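Local coordinates for protein EST1E (Clostridium proteoclasticum, PDB 2WTM) that probably hydrolyses feruloyl and related carboxylic esters, acting as a promiscuous feruloyl esterase of the alpha/beta-hydrolase superfamily in a rumen bacterium, at residues Thr78-Leu83 / Gln177-Glu182; Ser113-Ala118 / Leu131-Met136; Glu139-Gly144 / Asn171-Ala176; Val192-Gly197 / Glu206-Phe211. All coordinates share one frame; numbering follows the deposited sequence.

Contact 1 (Thr78-Leu83 / Gln177-Glu182)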
loop_
_atom_site.group_PDB
_atom_site.type_symbol
_atom_site.label_atom_id
_atom_site.label_comp_id
_atom_site.label_asym_id
_atom_site.label_seq_id
_atom_site.Cartn_x
_atom_site.Cartn_y
_atom_site.Cartn_z
ATOM N N THR A 78 -3.613 8.151 1.907
ATOM C CA THR A 78 -3.956 6.852 2.427
ATOM C C THR A 78 -2.652 6.377 3.101
ATOM O O THR A 78 -1.527 6.871 2.890
ATOM C CB THR A 78 -4.317 5.803 1.360
ATOM O OG1 THR A 78 -3.138 5.391 0.655
ATOM C CG2 THR A 78 -5.398 6.295 0.370
ATOM N N LEU A 79 -2.763 5.317 3.844
ATOM C CA LEU A 79 -1.585 4.691 4.481
ATOM C C LEU A 79 -0.630 4.091 3.449
ATOM O O LEU A 79 0.574 3.978 3.715
ATOM C CB LEU A 79 -1.996 3.605 5.499
ATOM C CG LEU A 79 -2.553 4.225 6.784
ATOM C CD1 LEU A 79 -3.270 3.152 7.627
ATOM C CD2 LEU A 79 -1.532 4.908 7.565
ATOM N N PHE A 80 -1.139 3.615 2.302
ATOM C CA PHE A 80 -0.206 3.103 1.238
ATOM C C PHE A 80 0.642 4.309 0.746
ATOM O O PHE A 80 1.836 4.173 0.539
ATOM C CB PHE A 80 -0.939 2.518 0.080
ATOM C CG PHE A 80 -1.432 1.119 0.277
ATOM C CD1 PHE A 80 -1.288 0.410 1.429
ATOM C CD2 PHE A 80 -2.151 0.540 -0.777
ATOM C CE1 PHE A 80 -1.828 -0.894 1.544
ATOM C CE2 PHE A 80 -2.662 -0.729 -0.668
ATOM C CZ PHE A 80 -2.513 -1.427 0.495
ATOM N N LYS A 81 -0.006 5.461 0.510
ATOM C CA LYS A 81 0.801 6.633 0.109
ATOM C C LYS A 81 1.833 7.016 1.149
ATOM O O LYS A 81 3.002 7.279 0.792
ATOM C CB LYS A 81 -0.099 7.806 -0.239
ATOM C CG LYS A 81 -1.006 7.479 -1.425
ATOM C CD LYS A 81 -1.818 8.684 -1.935
ATOM C CE LYS A 81 -2.901 8.293 -2.994
ATOM N NZ LYS A 81 -3.505 9.524 -3.628
ATOM N N TRP A 82 1.418 7.097 2.416
ATOM C CA TRP A 82 2.346 7.372 3.471
ATOM C C TRP A 82 3.489 6.357 3.539
ATOM O O TRP A 82 4.662 6.726 3.745
ATOM C CB TRP A 82 1.639 7.464 4.850
ATOM C CG TRP A 82 0.956 8.778 5.065
ATOM C CD1 TRP A 82 0.418 9.645 4.137
ATOM C CD2 TRP A 82 0.781 9.407 6.366
ATOM N NE1 TRP A 82 -0.085 10.790 4.813
ATOM C CE2 TRP A 82 0.169 10.662 6.157
ATOM C CE3 TRP A 82 1.169 9.047 7.659
ATOM C CZ2 TRP A 82 -0.087 11.530 7.244
ATOM C CZ3 TRP A 82 0.965 9.892 8.693
ATOM C CH2 TRP A 82 0.331 11.113 8.500
ATOM N N LEU A 83 3.203 5.075 3.365
ATOM C CA LEU A 83 4.296 4.069 3.494
ATOM C C LEU A 83 5.252 4.292 2.283
ATOM O O LEU A 83 6.491 4.266 2.411
ATOM C CB LEU A 83 3.746 2.653 3.521
ATOM C CG LEU A 83 3.096 2.424 4.846
ATOM C CD1 LEU A 83 2.419 1.150 4.764
ATOM C CD2 LEU A 83 4.107 2.466 5.994
ATOM N N GLN A 177 -8.217 -1.034 5.783
ATOM C CA GLN A 177 -8.762 -2.324 6.100
ATOM C C GLN A 177 -7.834 -3.505 5.722
ATOM O O GLN A 177 -7.965 -4.619 6.289
ATOM C CB GLN A 177 -10.106 -2.489 5.375
ATOM C CG GLN A 177 -11.287 -1.715 5.952
ATOM C CD GLN A 177 -12.574 -2.064 5.235
ATOM O OE1 GLN A 177 -12.564 -2.553 4.124
ATOM N NE2 GLN A 177 -13.714 -1.729 5.874
ATOM N N THR A 178 -6.934 -3.281 4.741
ATOM C CA THR A 178 -6.097 -4.392 4.237
ATOM C C THR A 178 -4.944 -4.720 5.172
ATOM O O THR A 178 -4.261 -5.730 5.040
ATOM C CB THR A 178 -5.575 -4.117 2.896
ATOM O OG1 THR A 178 -4.488 -3.168 2.944
ATOM C CG2 THR A 178 -6.692 -3.735 1.913
ATOM N N ILE A 179 -4.634 -3.816 6.056
ATOM C CA ILE A 179 -3.363 -3.861 6.809
ATOM C C ILE A 179 -3.504 -4.691 8.043
ATOM O O ILE A 179 -4.301 -4.413 8.939
ATOM C CB ILE A 179 -2.881 -2.456 7.156
ATOM C CG1 ILE A 179 -2.527 -1.705 5.897
ATOM C CG2 ILE A 179 -1.594 -2.452 8.024
ATOM C CD1 ILE A 179 -2.310 -0.266 6.030
ATOM N N ARG A 180 -2.663 -5.737 8.133
ATOM C CA ARG A 180 -2.607 -6.590 9.337
ATOM C C ARG A 180 -1.450 -6.161 10.257
ATOM O O ARG A 180 -0.356 -6.631 10.109
ATOM C CB ARG A 180 -2.419 -8.029 8.903
ATOM C CG ARG A 180 -3.384 -8.475 7.796
ATOM C CD ARG A 180 -4.820 -8.184 8.030
ATOM N NE ARG A 180 -5.266 -8.720 9.305
ATOM C CZ ARG A 180 -6.518 -9.036 9.583
ATOM N NH1 ARG A 180 -7.480 -8.948 8.665
ATOM N NH2 ARG A 180 -6.795 -9.483 10.802
ATOM N N VAL A 181 -1.731 -5.205 11.136
ATOM C CA VAL A 181 -0.677 -4.611 11.987
ATOM C C VAL A 181 0.154 -5.640 12.709
ATOM O O VAL A 181 1.360 -5.535 12.820
ATOM C CB VAL A 181 -1.277 -3.539 12.961
ATOM C CG1 VAL A 181 -0.214 -2.932 13.818
ATOM C CG2 VAL A 181 -1.967 -2.449 12.156
ATOM N N GLU A 182 -0.542 -6.652 13.210
ATOM C CA GLU A 182 0.121 -7.679 14.004
ATOM C C GLU A 182 1.250 -8.382 13.278
ATOM O O GLU A 182 2.255 -8.797 13.917
ATOM C CB GLU A 182 -0.935 -8.686 14.466
ATOM C CG GLU A 182 -1.916 -8.227 15.514
ATOM C CD GLU A 182 -3.054 -7.296 15.008
ATOM O OE1 GLU A 182 -3.272 -7.162 13.744
ATOM O OE2 GLU A 182 -3.749 -6.715 15.897
#
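The backbones of Thr78-Leu83 and Gln177-Glu182 stay well apart, the closest alpha carbons being those of Leu-79 and Ile-179 at 9.0 Å, so that Leu-79, Phe-80, Thr-178 and Ile-179 bridge the gap with their side chains alone. Ile-179 contributes the largest share of the buried surface. Its CG1 stands anti to the carbonyl carbon (chi1 -66°) and chi2 is extended, which carries CD1 to the first turn of the helix; there CD1 lies 3.9 Å from Leu-79 CD1, and Leu-79 CB is equally near. The two aliphatic chains meet at a slant. Beside them Phe-80 reaches across with the far end of its ring: CZ comes to 3.6 Å from Thr-178 OG1, while CE1 brushes Ile-179 CG1 at 4.5 Å. Both partners approach the ring obliquely. No hydrogen bond crosses between the segments, and the Thr-178 hydroxyl that touches the ring is bonded to Val-175 O one turn back. The helix start is defined by Thr-78 as N-cap, whose OG1 accepts from Lys-81 N at 3.1 Å in a nearly straight bond (172°). Around this contact, Leu-79 also packs on Ser-113 of helix 109-120, Ile-179 on Pro-138 of helix 137-143, and Phe-80 on Val-175 of helix 171-176. Phe-80 further stacks on Phe-80 of the second subunit, so the start of helix 79-93 meets both the chain leading into helix 181-187 and the dimer partner.

Contact 2 (Ser113-Ala118 / Leu131-Met136)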
loop_
_atom_site.group_PDB
_atom_site.type_symbol
_atom_site.label_atom_id
_atom_site.label_comp_id
_atom_site.label_asym_id
_atom_site.label_seq_id
_atom_site.Cartn_x
_atom_site.Cartn_y
_atom_site.Cartn_z
ATOM N N SER A 113 2.425 4.341 11.267
ATOM C CA SER A 113 3.165 4.311 10.020
ATOM C C SER A 113 4.607 3.808 10.198
ATOM O O SER A 113 5.144 3.010 9.383
ATOM C CB SER A 113 3.101 5.692 9.379
ATOM O OG SER A 113 1.789 6.007 8.934
ATOM N N VAL A 114 5.304 4.313 11.241
ATOM C CA VAL A 114 6.599 3.793 11.550
ATOM C C VAL A 114 6.674 2.341 12.063
ATOM O O VAL A 114 7.596 1.585 11.728
ATOM C CB VAL A 114 7.482 4.814 12.344
ATOM C CG1 VAL A 114 7.712 6.140 11.567
ATOM C CG2 VAL A 114 6.992 5.047 13.734
ATOM N N MET A 115 5.645 1.935 12.810
ATOM C CA MET A 115 5.556 0.507 13.091
ATOM C C MET A 115 5.594 -0.343 11.803
ATOM O O MET A 115 6.256 -1.352 11.728
ATOM C CB MET A 115 4.319 0.187 13.918
ATOM C CG MET A 115 4.361 0.818 15.340
ATOM S SD MET A 115 2.797 0.743 16.234
ATOM C CE MET A 115 2.498 -1.026 16.390
ATOM N N LEU A 116 4.808 0.068 10.828
ATOM C CA LEU A 116 4.718 -0.650 9.589
ATOM C C LEU A 116 5.998 -0.539 8.781
ATOM O O LEU A 116 6.563 -1.517 8.333
ATOM C CB LEU A 116 3.519 -0.146 8.754
ATOM C CG LEU A 116 2.129 -0.068 9.399
ATOM C CD1 LEU A 116 0.988 0.493 8.474
ATOM C CD2 LEU A 116 1.788 -1.527 9.864
ATOM N N ALA A 117 6.506 0.693 8.597
ATOM C CA ALA A 117 7.659 0.948 7.778
ATOM C C ALA A 117 8.930 0.305 8.436
ATOM O O ALA A 117 9.788 -0.188 7.745
ATOM C CB ALA A 117 7.892 2.475 7.573
ATOM N N ALA A 118 9.072 0.382 9.744
ATOM C CA ALA A 118 10.208 -0.266 10.448
ATOM C C ALA A 118 10.308 -1.765 10.152
ATOM O O ALA A 118 11.364 -2.351 9.879
ATOM C CB ALA A 118 10.186 -0.012 11.884
ATOM N N LEU A 131 4.967 6.871 19.229
ATOM C CA LEU A 131 4.420 7.782 20.237
ATOM C C LEU A 131 2.875 7.783 20.120
ATOM O O LEU A 131 2.382 8.146 19.059
ATOM C CB LEU A 131 5.007 9.164 20.041
ATOM C CG LEU A 131 6.500 9.285 20.152
ATOM C CD1 LEU A 131 7.035 10.621 19.635
ATOM C CD2 LEU A 131 7.031 8.958 21.534
ATOM N N SER A 132 2.158 7.220 21.142
ATOM C CA SER A 132 0.700 7.084 21.107
ATOM C C SER A 132 0.223 6.607 19.742
ATOM O O SER A 132 -0.629 7.244 19.094
ATOM C CB SER A 132 0.080 8.449 21.481
ATOM O OG SER A 132 0.601 8.849 22.798
ATOM N N PRO A 133 0.780 5.455 19.314
ATOM C CA PRO A 133 0.501 5.038 17.940
ATOM C C PRO A 133 -0.937 4.697 17.694
ATOM O O PRO A 133 -1.568 4.056 18.556
ATOM C CB PRO A 133 1.390 3.826 17.788
ATOM C CG PRO A 133 1.559 3.284 19.155
ATOM C CD PRO A 133 1.637 4.464 20.007
ATOM N N ALA A 134 -1.495 5.154 16.600
ATOM C CA ALA A 134 -2.873 4.816 16.235
ATOM C C ALA A 134 -2.931 3.435 15.613
ATOM O O ALA A 134 -3.490 3.273 14.504
ATOM C CB ALA A 134 -3.444 5.873 15.268
ATOM N N ALA A 135 -2.411 2.428 16.320
ATOM C CA ALA A 135 -2.187 1.105 15.747
ATOM C C ALA A 135 -3.475 0.314 15.529
ATOM O O ALA A 135 -3.466 -0.718 14.828
ATOM C CB ALA A 135 -1.291 0.319 16.641
ATOM N N MET A 136 -4.570 0.766 16.124
ATOM C CA MET A 136 -5.881 0.086 15.899
ATOM C C MET A 136 -6.600 0.603 14.644
ATOM O O MET A 136 -7.684 0.079 14.315
ATOM C CB MET A 136 -6.803 0.205 17.137
ATOM C CG MET A 136 -6.239 -0.324 18.417
ATOM S SD MET A 136 -5.964 -2.058 18.271
ATOM C CE MET A 136 -7.641 -2.586 18.003
#
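Met-115 reaches from its helix to Pro-133 and Ala-135, and its side chain accounts for every close approach between Ser113-Ala118 and Leu131-Met136. Its CB is directed at the loop from the start. With CG anti to the carbonyl carbon (chi1 -65°) and chi2 extended, CB and CG serve as a straight arm delivering SD to the proline. SD lies 3.7 Å from Pro-133 CB and 4.1 Å from Pro-133 CG, so it meets the ring at its CB-CG edge, close to the ring plane, not over a face; the chain crosses the proline at about a right angle. It then bends at chi3 (62°), turning CE toward Ala-135, whose CB is 4.0 Å from that methyl. SD is nearly as close, 4.1 Å from Ala-135 CB. The contact is wholly apolar. Between Pro-133 and Ala-135 the loop makes an inverse gamma turn centred on Ala-134, with a weak Ala-135 N to Pro-133 O bond. Ala-134 has a backbone hydrogen bond to Ser-108, in the probable nucleophile elbow that helix 109-120 follows. In the fold, the loop links strand 125-131 to helix 137-143; Pro-133 packs on Ile-194 and His-196 of strand 192-197, and Ala-135 on Phe-211 of helix 205-214.

Contact 3 (Glu139-Gly144 / Asn171-Ala176)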
loop_
_atom_site.group_PDB
_atom_site.type_symbol
_atom_site.label_atom_id
_atom_site.label_comp_id
_atom_site.label_asym_id
_atom_site.label_seq_id
_atom_site.Cartn_x
_atom_site.Cartn_y
_atom_site.Cartn_z
ATOM N N GLU A 139 -7.762 -2.350 12.253
ATOM C CA GLU A 139 -8.766 -3.304 12.844
ATOM C C GLU A 139 -10.107 -2.559 12.970
ATOM O O GLU A 139 -11.181 -3.045 12.560
ATOM C CB GLU A 139 -8.292 -3.883 14.157
ATOM C CG GLU A 139 -9.393 -4.606 14.881
ATOM C CD GLU A 139 -8.974 -5.286 16.189
ATOM O OE1 GLU A 139 -7.782 -5.393 16.557
ATOM O OE2 GLU A 139 -9.919 -5.700 16.885
ATOM N N ILE A 140 -10.054 -1.324 13.449
ATOM C CA ILE A 140 -11.269 -0.571 13.679
ATOM C C ILE A 140 -11.926 -0.200 12.369
ATOM O O ILE A 140 -13.129 -0.240 12.267
ATOM C CB ILE A 140 -11.005 0.597 14.611
ATOM C CG1 ILE A 140 -10.546 0.127 15.990
ATOM C CG2 ILE A 140 -12.169 1.544 14.719
ATOM C CD1 ILE A 140 -11.435 -0.905 16.619
ATOM N N ALA A 141 -11.145 0.052 11.306
ATOM C CA ALA A 141 -11.688 0.292 9.994
ATOM C C ALA A 141 -12.460 -0.923 9.469
ATOM O O ALA A 141 -13.500 -0.780 8.796
ATOM C CB ALA A 141 -10.601 0.703 9.021
ATOM N N ARG A 142 -11.946 -2.085 9.793
ATOM C CA ARG A 142 -12.601 -3.349 9.431
ATOM C C ARG A 142 -13.950 -3.516 10.104
ATOM O O ARG A 142 -14.867 -4.177 9.498
ATOM C CB ARG A 142 -11.689 -4.568 9.671
ATOM C CG ARG A 142 -10.535 -4.660 8.666
ATOM C CD ARG A 142 -9.772 -5.932 8.785
ATOM N NE ARG A 142 -8.902 -5.996 9.957
ATOM C CZ ARG A 142 -7.667 -5.519 10.021
ATOM N NH1 ARG A 142 -7.125 -4.981 8.973
ATOM N NH2 ARG A 142 -6.947 -5.693 11.151
ATOM N N THR A 143 -14.101 -2.876 11.252
ATOM C CA THR A 143 -15.353 -2.917 12.039
ATOM C C THR A 143 -16.318 -1.809 11.691
ATOM O O THR A 143 -17.447 -1.832 12.175
ATOM C CB THR A 143 -15.117 -2.815 13.555
ATOM O OG1 THR A 143 -14.766 -1.475 13.924
ATOM C CG2 THR A 143 -14.143 -3.773 14.026
ATOM N N GLY A 144 -15.899 -0.827 10.908
ATOM C CA GLY A 144 -16.737 0.276 10.419
ATOM C C GLY A 144 -16.587 1.547 11.223
ATOM O O GLY A 144 -17.557 2.323 11.352
ATOM N N ASN A 171 -11.379 5.791 0.038
ATOM C CA ASN A 171 -10.197 4.993 -0.310
ATOM C C ASN A 171 -9.254 4.857 0.917
ATOM O O ASN A 171 -8.576 3.849 1.087
ATOM C CB ASN A 171 -9.375 5.673 -1.430
ATOM C CG ASN A 171 -10.079 5.618 -2.777
ATOM O OD1 ASN A 171 -11.054 4.847 -2.923
ATOM N ND2 ASN A 171 -9.654 6.441 -3.733
ATOM N N TYR A 172 -9.158 5.892 1.747
ATOM C CA TYR A 172 -8.348 5.803 2.982
ATOM C C TYR A 172 -8.784 4.503 3.727
ATOM O O TYR A 172 -7.912 3.741 4.172
ATOM C CB TYR A 172 -8.522 7.056 3.872
ATOM C CG TYR A 172 -7.769 6.928 5.195
ATOM C CD1 TYR A 172 -6.613 7.576 5.432
ATOM C CD2 TYR A 172 -8.237 6.101 6.188
ATOM C CE1 TYR A 172 -5.919 7.380 6.589
ATOM C CE2 TYR A 172 -7.558 5.882 7.354
ATOM C CZ TYR A 172 -6.397 6.551 7.575
ATOM O OH TYR A 172 -5.695 6.384 8.765
ATOM N N VAL A 173 -10.089 4.317 3.911
ATOM C CA VAL A 173 -10.648 3.142 4.602
ATOM C C VAL A 173 -10.436 1.817 3.840
ATOM O O VAL A 173 -10.014 0.843 4.435
ATOM C CB VAL A 173 -12.164 3.313 4.930
ATOM C CG1 VAL A 173 -12.763 2.093 5.641
ATOM C CG2 VAL A 173 -12.336 4.636 5.735
ATOM N N ARG A 174 -10.669 1.844 2.524
ATOM C CA ARG A 174 -10.395 0.656 1.673
ATOM C C ARG A 174 -8.984 0.131 1.854
ATOM O O ARG A 174 -8.747 -1.045 1.934
ATOM C CB ARG A 174 -10.697 0.978 0.243
ATOM C CG ARG A 174 -12.118 1.415 -0.039
ATOM C CD ARG A 174 -12.442 1.595 -1.451
ATOM N NE ARG A 174 -13.810 2.057 -1.662
ATOM C CZ ARG A 174 -14.852 1.253 -1.806
ATOM N NH1 ARG A 174 -14.676 -0.056 -1.780
ATOM N NH2 ARG A 174 -16.071 1.745 -2.009
ATOM N N VAL A 175 -8.024 1.074 1.909
ATOM C CA VAL A 175 -6.628 0.733 2.117
ATOM C C VAL A 175 -6.371 0.266 3.540
ATOM O O VAL A 175 -5.718 -0.731 3.798
ATOM C CB VAL A 175 -5.735 1.939 1.768
ATOM C CG1 VAL A 175 -4.336 1.740 2.263
ATOM C CG2 VAL A 175 -5.771 2.217 0.265
ATOM N N ALA A 176 -6.847 1.011 4.512
ATOM C CA ALA A 176 -6.586 0.705 5.910
ATOM C C ALA A 176 -7.053 -0.697 6.280
ATOM O O ALA A 176 -6.418 -1.421 7.066
ATOM C CB ALA A 176 -7.243 1.717 6.841
#
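Apolar contact comes first: Ala-141 sets its methyl group against Val-173 and Ala-176, with CB 4.2 Å from Val-173 CG1 and 4.1 Å from Ala-176 CB. Small side chains at this point agree with the close backbones, since the alpha carbons of Ala-141 and Val-173 are 6.2 Å apart. The short helix axes approach to 9.0 Å and cross steeply, at -115°. Polar contact across the pair is looser. Arg-142 NH1 lies 4.1 Å from Ala-176 O, too far for a bond; the same nitrogen instead donates to Gln-177 O and Ile-179 O, just beyond the segment. A bend at chi3 (-74°) folds the guanidinium back over its own helix, placing Glu-139 N over one face of the guanidinium, offset toward its rim. Within Glu139-Gly144, Ile-140 O accepts from Thr-143 OG1 at 2.6 Å, on a lone pair in the carbonyl plane, and also from Thr-143 N. Gly-144 closes the helix in a Schellman motif with positive phi. Helix 137-143 then runs into strand 145-146, and Ala-141 O receives Gln-177 NE2. On the other partner, helix 171-176 reaches the second subunit through Arg-174, salt-bridged to Asp-123 of that chain, while Tyr-172 OH bonds Gln-109 of helix 109-120.

Contact 4 (Val192-Gly197 / Glu206-Phe211)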
loop_
_atom_site.group_PDB
_atom_site.type_symbol
_atom_site.label_atom_id
_atom_site.label_comp_id
_atom_site.label_asym_id
_atom_site.label_seq_id
_atom_site.Cartn_x
_atom_site.Cartn_y
_atom_site.Cartn_z
ATOM N N VAL A 192 12.122 -1.399 20.664
ATOM C CA VAL A 192 10.987 -0.514 20.550
ATOM C C VAL A 192 10.664 0.208 21.862
ATOM O O VAL A 192 10.688 -0.419 22.933
ATOM C CB VAL A 192 9.730 -1.317 20.064
ATOM C CG1 VAL A 192 8.567 -0.441 19.903
ATOM C CG2 VAL A 192 10.059 -2.059 18.831
ATOM N N LEU A 193 10.373 1.526 21.757
ATOM C CA LEU A 193 9.814 2.284 22.873
ATOM C C LEU A 193 8.472 2.835 22.496
ATOM O O LEU A 193 8.377 3.690 21.593
ATOM C CB LEU A 193 10.692 3.452 23.289
ATOM C CG LEU A 193 10.148 4.424 24.320
ATOM C CD1 LEU A 193 10.177 3.802 25.716
ATOM C CD2 LEU A 193 10.983 5.724 24.382
ATOM N N ILE A 194 7.424 2.311 23.134
ATOM C CA ILE A 194 6.088 2.927 22.971
ATOM C C ILE A 194 5.834 3.835 24.128
ATOM O O ILE A 194 6.059 3.435 25.291
ATOM C CB ILE A 194 4.938 1.903 22.829
ATOM C CG1 ILE A 194 5.137 1.115 21.554
ATOM C CG2 ILE A 194 3.624 2.633 22.802
ATOM C CD1 ILE A 194 4.100 -0.003 21.433
ATOM N N VAL A 195 5.407 5.050 23.826
ATOM C CA VAL A 195 4.953 6.024 24.860
ATOM C C VAL A 195 3.480 6.285 24.657
ATOM O O VAL A 195 3.013 6.332 23.493
ATOM C CB VAL A 195 5.756 7.347 24.723
ATOM C CG1 VAL A 195 5.370 8.276 25.889
ATOM C CG2 VAL A 195 7.205 7.056 24.700
ATOM N N HIS A 196 2.673 6.397 25.735
ATOM C CA HIS A 196 1.273 6.652 25.589
ATOM C C HIS A 196 0.706 7.182 26.889
ATOM O O HIS A 196 1.057 6.660 27.952
ATOM C CB HIS A 196 0.567 5.315 25.228
ATOM C CG HIS A 196 -0.687 5.442 24.428
ATOM N ND1 HIS A 196 -0.886 4.756 23.241
ATOM C CD2 HIS A 196 -1.806 6.148 24.637
ATOM C CE1 HIS A 196 -2.070 5.048 22.764
ATOM N NE2 HIS A 196 -2.655 5.909 23.579
ATOM N N GLY A 197 -0.096 8.242 26.771
ATOM C CA GLY A 197 -0.817 8.884 27.910
ATOM C C GLY A 197 -2.025 8.050 28.263
ATOM O O GLY A 197 -2.825 7.740 27.384
ATOM N N GLU A 206 -4.906 1.104 25.989
ATOM C CA GLU A 206 -4.783 -0.318 26.213
ATOM C C GLU A 206 -4.294 -1.041 24.967
ATOM O O GLU A 206 -3.686 -2.120 25.047
ATOM C CB GLU A 206 -6.117 -0.920 26.723
ATOM C CG GLU A 206 -6.072 -2.438 27.007
ATOM C CD GLU A 206 -5.055 -2.825 28.086
ATOM O OE1 GLU A 206 -4.644 -1.934 28.858
ATOM O OE2 GLU A 206 -4.682 -4.033 28.185
ATOM N N ALA A 207 -4.533 -0.464 23.788
ATOM C CA ALA A 207 -3.966 -1.095 22.601
ATOM C C ALA A 207 -2.447 -1.050 22.603
ATOM O O ALA A 207 -1.759 -1.985 22.202
ATOM C CB ALA A 207 -4.547 -0.492 21.332
ATOM N N SER A 208 -1.885 0.026 23.119
ATOM C CA SER A 208 -0.445 0.093 23.251
ATOM C C SER A 208 0.112 -0.847 24.306
ATOM O O SER A 208 1.202 -1.364 24.175
ATOM C CB SER A 208 0.008 1.510 23.593
ATOM O OG SER A 208 0.024 2.354 22.450
ATOM N N VAL A 209 -0.617 -1.013 25.411
ATOM C CA VAL A 209 -0.280 -2.085 26.343
ATOM C C VAL A 209 -0.211 -3.426 25.618
ATOM O O VAL A 209 0.770 -4.148 25.764
ATOM C CB VAL A 209 -1.279 -2.164 27.544
ATOM C CG1 VAL A 209 -0.915 -3.310 28.480
ATOM C CG2 VAL A 209 -1.343 -0.812 28.275
ATOM N N ALA A 210 -1.237 -3.752 24.806
ATOM C CA ALA A 210 -1.270 -5.018 24.104
ATOM C C ALA A 210 -0.129 -5.157 23.098
ATOM O O ALA A 210 0.612 -6.171 23.071
ATOM C CB ALA A 210 -2.610 -5.164 23.402
ATOM N N PHE A 211 0.046 -4.144 22.226
ATOM C CA PHE A 211 1.132 -4.224 21.255
ATOM C C PHE A 211 2.514 -4.312 21.928
ATOM O O PHE A 211 3.385 -5.025 21.481
ATOM C CB PHE A 211 1.076 -3.110 20.173
ATOM C CG PHE A 211 -0.018 -3.334 19.169
ATOM C CD1 PHE A 211 0.035 -4.409 18.322
ATOM C CD2 PHE A 211 -1.085 -2.444 19.086
ATOM C CE1 PHE A 211 -1.012 -4.601 17.363
ATOM C CE2 PHE A 211 -2.136 -2.638 18.181
ATOM C CZ PHE A 211 -2.088 -3.713 17.326
#
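Ser-208 is held against Ile-194 and His-196, two residues of one strand that both point toward the helix. Its OG and His-196 ND1 are 2.7 Å apart in a hydrogen bond that is short but bent (141°) and whose direction is open, either group being able to donate. The hydroxyl arrives at the edge of the imidazole, near its plane, rather than over a face. The same oxygen also touches Ile-194 CG2 at 3.6 Å, and Ser-208 CB is 3.9 Å from that methyl, so the serine is packed as well as bonded. Nearest across the backbones are the alpha carbons of Ile-194 and Ser-208, at 7.1 Å. Further out, the ring of His-196 is fixed at its other nitrogen as well, since NE2 bonds Val-203 O in the loop before helix 205-214; with both nitrogens engaged, ring rotation would be restricted. His-196 also touches the probable catalytic triad of Ser-108, His-228 and Asp-200. Pro-133, from the loop after strand 125-131, also touches Ser-208. The contact lies inside a beta-alpha-beta unit: strand 192-197, set in the sheet between strands 125-131 and 218-223, is packed by helix 205-214, whose Phe-211 reaches on to helix 181-187.

From the N terminus, contact 1 opens at Thr78-Leu83 and closes only at Gln177-Glu182, a loop of 93 intervening residues. Contacts 2 and 3 are both nested inside it, in series: contact 2 closes at Met-136 just before contact 3 opens at Glu-139, yet their centres are 15 Å apart. Contact 4 follows after contact 1 has closed, and no two loops cross. Spatial links supplement this order. Arg-142 ties contact 3 to the second segment of contact 1, and a probable hydrogen bond from Ser-132 N to Val-195 O, 2.7 Å, joins contact 2 to contact 4. Together they connect the central sheet, its flanking helices and the helices 137-143 and 171-176.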